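Local atomic coordinates of beta-glucosidase (Saccharopolyspora erythraea D, PDB entry 5M6G), a protein that probably hydrolyses terminal, non-reducing beta-D-glucosyl residues, as a family 3 beta-glucosidase, with release of beta-D-glucose. Residues 121-126 against 381-386; 411-416 against 555-560. One frame throughout, in Å; residues are numbered along the deposited sequence. Where two conformers were deposited one is given.

Interaction 1 of 2, residues 121-126 against 381-386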
ATOM      1  N   GLY A 121     -27.416 -11.571  13.388  1.00 13.58           N
ATOM      2  CA  GLY A 121     -26.104 -11.640  14.005  1.00 13.43           C
ATOM      3  C   GLY A 121     -24.969 -11.835  13.023  1.00 14.29           C
ATOM      4  O   GLY A 121     -23.975 -12.491  13.359  1.00 16.16           O
ATOM      5  N   ILE A 122     -25.097 -11.301  11.810  1.00 11.56           N
ATOM      6  CA  ILE A 122     -24.031 -11.389  10.812  1.00 14.65           C
ATOM      7  C   ILE A 122     -22.848 -10.551  11.277  1.00 13.05           C
ATOM      8  O   ILE A 122     -22.980  -9.329  11.428  1.00 14.64           O
ATOM      9  CB  ILE A 122     -24.497 -10.912   9.431  1.00 14.92           C
ATOM     10  CG1 ILE A 122     -25.618 -11.816   8.903  1.00 11.69           C
ATOM     11  CG2 ILE A 122     -23.308 -10.873   8.467  1.00 14.56           C
ATOM     12  CD1 ILE A 122     -26.170 -11.350   7.561  1.00 12.09           C
ATOM     13  N   PRO A 123     -21.680 -11.145  11.492  1.00 11.48           N
ATOM     14  CA  PRO A 123     -20.560 -10.359  12.006  1.00 17.10           C
ATOM     15  C   PRO A 123     -20.072  -9.367  10.966  1.00 19.37           C
ATOM     16  O   PRO A 123     -20.205  -9.569   9.750  1.00 13.59           O
ATOM     17  CB  PRO A 123     -19.496 -11.416  12.334  1.00 12.70           C
ATOM     18  CG  PRO A 123     -19.828 -12.565  11.450  1.00 19.40           C
ATOM     19  CD  PRO A 123     -21.312 -12.546  11.229  1.00 15.07           C
ATOM     20  N   LEU A 124     -19.548  -8.259  11.476  1.00 14.09           N
ATOM     21  CA  LEU A 124     -18.946  -7.235  10.638  1.00 16.97           C
ATOM     22  C   LEU A 124     -17.597  -7.707  10.109  1.00 17.13           C
ATOM     23  O   LEU A 124     -16.889  -8.482  10.760  1.00 14.26           O
ATOM     24  CB  LEU A 124     -18.755  -5.967  11.465  1.00 15.28           C
ATOM     25  CG  LEU A 124     -18.677  -4.612  10.797  1.00 19.96           C
ATOM     26  CD1 LEU A 124     -20.010  -4.284  10.164  1.00 14.29           C
ATOM     27  CD2 LEU A 124     -18.330  -3.599  11.873  1.00 17.63           C
ATOM     28  N   ILE A 125     -17.230  -7.224   8.923  1.00 12.68           N
ATOM     29  CA  ILE A 125     -15.857  -7.323   8.431  1.00 13.85           C
ATOM     30  C   ILE A 125     -15.285  -5.911   8.418  1.00 11.40           C
ATOM     31  O   ILE A 125     -15.962  -4.958   8.007  1.00 11.50           O
ATOM     32  CB  ILE A 125     -15.786  -8.009   7.047  1.00 14.85           C
ATOM     33  CG1 ILE A 125     -14.347  -8.400   6.684  1.00 13.76           C
ATOM     34  CG2 ILE A 125     -16.404  -7.147   5.938  1.00 10.79           C
ATOM     35  CD1 ILE A 125     -14.254  -9.228   5.405  1.00 10.21           C
ATOM     36  N   TYR A 126     -14.074  -5.755   8.944  1.00 11.85           N
ATOM     37  CA  TYR A 126     -13.458  -4.444   9.088  1.00 11.25           C
ATOM     38  C   TYR A 126     -12.249  -4.365   8.164  1.00 10.85           C
ATOM     39  O   TYR A 126     -11.410  -5.265   8.168  1.00 12.34           O
ATOM     40  CB  TYR A 126     -13.037  -4.193  10.543  1.00 13.50           C
ATOM     41  CG  TYR A 126     -12.888  -2.730  10.905  1.00 15.20           C
ATOM     42  CD1 TYR A 126     -11.824  -1.970  10.409  1.00 15.69           C
ATOM     43  CD2 TYR A 126     -13.813  -2.104  11.738  1.00 15.24           C
ATOM     44  CE1 TYR A 126     -11.687  -0.633  10.742  1.00 13.65           C
ATOM     45  CE2 TYR A 126     -13.685  -0.764  12.073  1.00 14.63           C
ATOM     46  CZ  TYR A 126     -12.618  -0.033  11.574  1.00 15.32           C
ATOM     47  OH  TYR A 126     -12.497   1.299  11.903  1.00 13.96           O
ATOM     48  N   GLY A 381     -13.786 -17.057   9.257  1.00 16.69           N
ATOM     49  CA  GLY A 381     -14.085 -17.562  10.578  1.00 13.46           C
ATOM     50  C   GLY A 381     -14.828 -16.595  11.464  1.00 12.80           C
ATOM     51  O   GLY A 381     -14.916 -16.831  12.670  1.00 16.12           O
ATOM     52  N   LEU A 382     -15.403 -15.531  10.892  1.00 13.56           N
ATOM     53  CA  LEU A 382     -16.014 -14.473  11.695  1.00 11.49           C
ATOM     54  C   LEU A 382     -17.261 -14.946  12.426  1.00 16.04           C
ATOM     55  O   LEU A 382     -17.627 -14.365  13.456  1.00 17.32           O
ATOM     56  CB  LEU A 382     -16.359 -13.274  10.808  1.00 11.47           C
ATOM     57  CG  LEU A 382     -15.138 -12.505  10.292  1.00 14.83           C
ATOM     58  CD1 LEU A 382     -15.559 -11.404   9.312  1.00 15.99           C
ATOM     59  CD2 LEU A 382     -14.352 -11.916  11.456  1.00 18.99           C
ATOM     60  N   PHE A 383     -17.946 -15.965  11.903  1.00 12.45           N
ATOM     61  CA  PHE A 383     -19.132 -16.471  12.582  1.00 13.35           C
ATOM     62  C   PHE A 383     -18.775 -17.328  13.789  1.00 16.19           C
ATOM     63  O   PHE A 383     -19.644 -17.592  14.626  1.00 19.05           O
ATOM     64  CB  PHE A 383     -20.007 -17.284  11.614  1.00 15.97           C
ATOM     65  CG  PHE A 383     -20.768 -16.452  10.612  1.00 18.02           C
ATOM     66  CD1 PHE A 383     -20.151 -15.975   9.462  1.00 14.16           C
ATOM     67  CD2 PHE A 383     -22.113 -16.170  10.808  1.00 15.98           C
ATOM     68  CE1 PHE A 383     -20.860 -15.224   8.528  1.00 15.00           C
ATOM     69  CE2 PHE A 383     -22.828 -15.419   9.881  1.00 14.64           C
ATOM     70  CZ  PHE A 383     -22.207 -14.944   8.744  1.00 10.94           C
ATOM     71  N   GLU A 384     -17.526 -17.775  13.888  1.00 15.66           N
ATOM     72  CA  GLU A 384     -17.032 -18.553  15.017  1.00 15.97           C
ATOM     73  C   GLU A 384     -16.166 -17.727  15.960  1.00 18.05           C
ATOM     74  O   GLU A 384     -16.282 -17.871  17.180  1.00 17.29           O
ATOM     75  CB  GLU A 384     -16.222 -19.758  14.516  1.00 16.54           C
ATOM     76  CG  GLU A 384     -17.067 -20.953  14.077  1.00 13.61           C
ATOM     77  CD  GLU A 384     -17.921 -20.658  12.859  1.00 18.18           C
ATOM     78  OE1 GLU A 384     -17.371 -20.444  11.757  1.00 18.88           O
ATOM     79  OE2 GLU A 384     -19.157 -20.628  13.008  1.00 17.30           O
ATOM     80  N   ARG A 385     -15.321 -16.848  15.416  1.00 15.69           N
ATOM     81  CA  ARG A 385     -14.335 -16.077  16.186  1.00 15.70           C
ATOM     82  C   ARG A 385     -14.392 -14.626  15.732  1.00 16.77           C
ATOM     83  O   ARG A 385     -13.561 -14.183  14.928  1.00 18.66           O
ATOM     84  CB  ARG A 385     -12.926 -16.641  15.993  1.00 20.13           C
ATOM     85  CG  ARG A 385     -12.737 -18.046  16.538  1.00 27.85           C
ATOM     86  CD  ARG A 385     -11.476 -18.700  15.986  1.00 32.43           C
ATOM     87  NE  ARG A 385     -11.626 -19.052  14.576  1.00 38.75           N
ATOM     88  CZ  ARG A 385     -12.319 -20.102  14.142  1.00 39.98           C
ATOM     89  NH1 ARG A 385     -12.928 -20.909  15.008  1.00 39.35           N
ATOM     90  NH2 ARG A 385     -12.406 -20.348  12.845  1.00 36.58           N
ATOM     91  N   PRO A 386     -15.374 -13.860  16.206  1.00 14.65           N
ATOM     92  CA  PRO A 386     -15.569 -12.505  15.671  1.00 16.11           C
ATOM     93  C   PRO A 386     -14.662 -11.427  16.256  1.00 16.79           C
ATOM     94  O   PRO A 386     -14.597 -10.334  15.678  1.00 17.41           O
ATOM     95  CB  PRO A 386     -17.036 -12.217  16.017  1.00 18.18           C
ATOM     96  CG  PRO A 386     -17.293 -13.042  17.211  1.00 16.52           C
ATOM     97  CD  PRO A 386     -16.546 -14.314  16.972  1.00 20.08           C
TER
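Phe383 and Leu382 reach Pro123 through similar first torsions: each sets CG anti to its own carbonyl carbon (chi1 -74° in Phe383, -70° in Leu382), but the two side chains take the proline from different directions. The Phe383 ring lies against the CD corner of Pro123 in a CH-pi contact, with Pro123 CD 3.5 Å from the centroid of the Phe383 ring and only 12° off the ring normal, so the methylene sits over the centre of one face. Pro123 CG turns instead to the root of the leucine, 3.6 Å from Leu382 CB and 3.5 Å from Leu382 O. One rigid pyrrolidine thus fills the angle between two consecutive residues.

The far end of Leu382 runs on past the proline. Its CD1 lies 3.5 Å from Leu124 O and 4.1 Å from Ile125 CB, at the start of the strand. At the other end, Ile122 CG2 approaches Phe383 CZ obliquely at 4.2 Å. The contact is made by apolar packing, the CH-pi contact and carbons resting against carbonyl oxygens.

Leu382 also packs on Asp175, which binds magnesium together with Gly173 and accepts a hydrogen bond from Tyr126 N. Gly381, just beyond helix 363-379, closes it with a Schellman motif, and the turn after it presses on the loop entering strand 125-128 of the parallel barrel sheet. Helix 363-379 adds Lys377, whose NZ holds Pro123 O, helix 47-57 meets Phe383 through Arg50 and Leu54, and helix 101-116 touches Pro123 through Gln112.

Interaction 2 of 2, residues 411-416 against 555-560; sequences ESQVLL and ALLASW
Val414 and Ala558 form the hydrogen-bonded antiparallel pair that joins the strands: Val414 N to Ala558 O at 3.0 Å, and Ala558 N to Val414 O at 2.9 Å. The ladder continues with Leu416 N to Leu556 O at 2.9 Å, past the non-hydrogen-bonded pair Leu415 and Leu557.

Among the polar side chains, Gln413 bends at chi2 (-59°), folding its amide back toward Ser559. Gln413 NE2 makes a weak bond to Ser559 O; the 2.4 Å from Gln413 OE1 to Ser559 OG is doubtful, since the serine has two conformers. A water donates to both Ser559 O and Ser412 OG, the latter also bonded to Val409 O.

In the apolar layer, Leu416 and Leu556 lie side by side, CD1 of the first 3.7 Å from CD2 of the second. Leu416 CD1 also meets Ala558 CB at 4.0 Å. Val414 CG2 comes to the edge of the Trp560 indole, 3.6 Å from Trp560 NE1.

Strand 414-418 is one of two outermost strands of the C-terminal domain's mixed sheet, though the Leu415 backbone also bonds to Leu612; strand 534-539 lies beyond 555-560. Helix 567-573 packs on Gln413, Leu557 and Ser559, while helix 146-152 lies against Val414 and Trp560.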
ATOM      1  N   GLU A 411      17.851  -5.018   1.683  1.00 15.03           N
ATOM      2  CA  GLU A 411      17.770  -5.568   0.341  1.00 14.92           C
ATOM      3  C   GLU A 411      17.149  -4.593  -0.650  1.00 12.80           C
ATOM      4  O   GLU A 411      17.348  -4.751  -1.857  1.00 14.08           O
ATOM      5  CB  GLU A 411      16.988  -6.888   0.373  1.00 15.31           C
ATOM      6  CG  GLU A 411      17.694  -7.979   1.186  1.00 17.29           C
ATOM      7  CD  GLU A 411      16.989  -9.332   1.121  1.00 25.40           C
ATOM      8  OE1 GLU A 411      16.392  -9.654   0.070  1.00 21.07           O
ATOM      9  OE2 GLU A 411      17.037 -10.071   2.127  1.00 22.02           O
ATOM     10  N   SER A 412      16.416  -3.580  -0.172  1.00 13.24           N
ATOM     11  CA  SER A 412      15.780  -2.631  -1.073  1.00 13.32           C
ATOM     12  C   SER A 412      16.742  -1.562  -1.572  1.00 16.42           C
ATOM     13  O   SER A 412      16.446  -0.908  -2.581  1.00 15.99           O
ATOM     14  CB  SER A 412      14.584  -1.965  -0.385  1.00 13.72           C
ATOM     15  OG  SER A 412      14.996  -1.081   0.647  1.00 14.12           O
ATOM     16  N   GLN A 413      17.885  -1.380  -0.900  1.00 11.65           N
ATOM     17  CA  GLN A 413      18.851  -0.362  -1.295  1.00 13.42           C
ATOM     18  C   GLN A 413      19.472  -0.700  -2.645  1.00 13.62           C
ATOM     19  O   GLN A 413      19.902  -1.833  -2.874  1.00 13.32           O
ATOM     20  CB  GLN A 413      19.950  -0.237  -0.236  1.00 11.95           C
ATOM     21  CG  GLN A 413      19.419  -0.028   1.179  1.00 15.73           C
ATOM     22  CD  GLN A 413      18.577   1.226   1.295  1.00 15.14           C
ATOM     23  OE1 GLN A 413      19.109   2.328   1.395  1.00 13.59           O
ATOM     24  NE2 GLN A 413      17.255   1.065   1.264  1.00 13.95           N
ATOM     25  N   VAL A 414      19.553   0.291  -3.526  1.00 11.20           N
ATOM     26  CA  VAL A 414      20.106   0.107  -4.864  1.00 12.68           C
ATOM     27  C   VAL A 414      21.320   1.017  -5.000  1.00 16.12           C
ATOM     28  O   VAL A 414      21.188   2.248  -4.978  1.00 13.96           O
ATOM     29  CB  VAL A 414      19.080   0.406  -5.966  1.00 10.81           C
ATOM     30  CG1 VAL A 414      19.729   0.223  -7.333  1.00 13.44           C
ATOM     31  CG2 VAL A 414      17.863  -0.499  -5.812  1.00 11.26           C
ATOM     32  N   LEU A 415      22.500   0.416  -5.134  1.00 12.46           N
ATOM     33  CA  LEU A 415      23.719   1.186  -5.337  1.00 11.77           C
ATOM     34  C   LEU A 415      23.854   1.536  -6.820  1.00 14.67           C
ATOM     35  O   LEU A 415      23.924   0.649  -7.679  1.00 15.60           O
ATOM     36  CB  LEU A 415      24.936   0.410  -4.835  1.00 10.79           C
ATOM     37  CG  LEU A 415      26.273   1.147  -4.960  1.00 13.56           C
ATOM     38  CD1 LEU A 415      26.306   2.345  -4.008  1.00 14.66           C
ATOM     39  CD2 LEU A 415      27.428   0.209  -4.682  1.00 18.39           C
ATOM     40  N   LEU A 416      23.909   2.830  -7.114  1.00 13.00           N
ATOM     41  CA  LEU A 416      23.878   3.331  -8.478  1.00 14.51           C
ATOM     42  C   LEU A 416      25.187   3.948  -8.944  1.00 14.09           C
ATOM     43  O   LEU A 416      25.465   3.938 -10.148  1.00 13.16           O
ATOM     44  CB  LEU A 416      22.760   4.367  -8.625  1.00 14.60           C
ATOM     45  CG  LEU A 416      21.354   3.810  -8.409  1.00 16.27           C
ATOM     46  CD1 LEU A 416      20.324   4.943  -8.305  1.00 15.58           C
ATOM     47  CD2 LEU A 416      20.992   2.803  -9.517  1.00 12.18           C
ATOM     48  N   ALA A 555      29.299   8.766  -4.487  1.00 14.46           N
ATOM     49  CA  ALA A 555      28.447   7.592  -4.487  1.00 15.05           C
ATOM     50  C   ALA A 555      27.004   8.049  -4.483  1.00 14.33           C
ATOM     51  O   ALA A 555      26.686   9.145  -4.015  1.00 13.87           O
ATOM     52  CB  ALA A 555      28.703   6.671  -3.286  1.00 14.77           C
ATOM     53  N   LEU A 556      26.140   7.202  -5.039  1.00 14.04           N
ATOM     54  CA  LEU A 556      24.701   7.418  -5.045  1.00 10.83           C
ATOM     55  C   LEU A 556      24.038   6.117  -4.626  1.00 13.59           C
ATOM     56  O   LEU A 556      24.257   5.078  -5.259  1.00 13.46           O
ATOM     57  CB  LEU A 556      24.209   7.851  -6.428  1.00 13.83           C
ATOM     58  CG  LEU A 556      22.682   7.849  -6.525  1.00 14.90           C
ATOM     59  CD1 LEU A 556      22.100   8.867  -5.539  1.00 14.03           C
ATOM     60  CD2 LEU A 556      22.244   8.140  -7.935  1.00 14.76           C
ATOM     61  N   LEU A 557      23.234   6.176  -3.564  1.00 12.30           N
ATOM     62  CA  LEU A 557      22.493   5.027  -3.058  1.00 13.50           C
ATOM     63  C   LEU A 557      21.024   5.410  -3.025  1.00 14.66           C
ATOM     64  O   LEU A 557      20.668   6.436  -2.437  1.00 13.39           O
ATOM     65  CB  LEU A 557      22.981   4.627  -1.663  1.00 13.43           C
ATOM     66  CG  LEU A 557      22.283   3.429  -0.995  1.00 16.39           C
ATOM     67  CD1 LEU A 557      22.815   2.116  -1.572  1.00 12.40           C
ATOM     68  CD2 LEU A 557      22.466   3.486   0.516  1.00 13.22           C
ATOM     69  N   ALA A 558      20.185   4.623  -3.699  1.00  9.33           N
ATOM     70  CA  ALA A 558      18.741   4.850  -3.701  1.00  9.20           C
ATOM     71  C   ALA A 558      18.124   4.035  -2.572  1.00 11.90           C
ATOM     72  O   ALA A 558      18.242   2.807  -2.553  1.00 15.12           O
ATOM     73  CB  ALA A 558      18.123   4.459  -5.045  1.00 15.82           C
ATOM     74  N   SER A 559      17.470   4.713  -1.632  0.51 10.97           N
ATOM     75  CA  SER A 559      16.926   4.054  -0.453  0.51 12.21           C
ATOM     76  C   SER A 559      15.414   3.913  -0.477  0.51 10.69           C
ATOM     77  O   SER A 559      14.869   3.185   0.363  0.51  9.97           O
ATOM     78  CB  SER A 559      17.335   4.809   0.821  0.51 11.85           C
ATOM     79  OG  SER A 559      18.733   4.707   1.030  0.51 12.14           O
ATOM     80  N   TRP A 560      14.733   4.582  -1.400  1.00 12.88           N
ATOM     81  CA  TRP A 560      13.260   4.515  -1.562  1.00 12.19           C
ATOM     82  C   TRP A 560      12.626   5.057  -0.271  1.00 13.34           C
ATOM     83  O   TRP A 560      13.045   6.121   0.211  1.00 11.18           O
ATOM     84  CB  TRP A 560      12.831   3.118  -1.969  1.00 11.30           C
ATOM     85  CG  TRP A 560      13.687   2.550  -3.043  1.00 11.15           C
ATOM     86  CD1 TRP A 560      14.541   1.494  -2.936  1.00 10.04           C
ATOM     87  CD2 TRP A 560      13.815   3.041  -4.386  1.00 13.77           C
ATOM     88  NE1 TRP A 560      15.189   1.285  -4.136  1.00 12.11           N
ATOM     89  CE2 TRP A 560      14.755   2.217  -5.045  1.00 12.15           C
ATOM     90  CE3 TRP A 560      13.210   4.082  -5.099  1.00 10.90           C
ATOM     91  CZ2 TRP A 560      15.103   2.400  -6.391  1.00 11.34           C
ATOM     92  CZ3 TRP A 560      13.566   4.271  -6.434  1.00 11.98           C
ATOM     93  CH2 TRP A 560      14.507   3.429  -7.065  1.00 13.70           C
TER
HETATM   94  O   HOH W   1      13.238   1.018   0.926  1.00  9.69           O

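In the fold
From the N terminus, the chain lays down strands 68-71 and 87-90 before entering strand 125-128, then crosses the rest of the TIM-barrel-like domain before interaction 1 closes the loop at 381-386, tying the exit from helix 363-379 back to that strand's entrance. A short linker and helix 399-412 lead to interaction 2, which opens only after interaction 1 has closed; the two neither nest nor cross. Its loop takes in the other four strands of the mixed sheet and returns to pair 555-560 with strand 414-418, at one side of that sheet. Their centres lie 44 Å apart. The sorbitol pocket draws on both loops, through Asp310 from the first and Glu505 from the second.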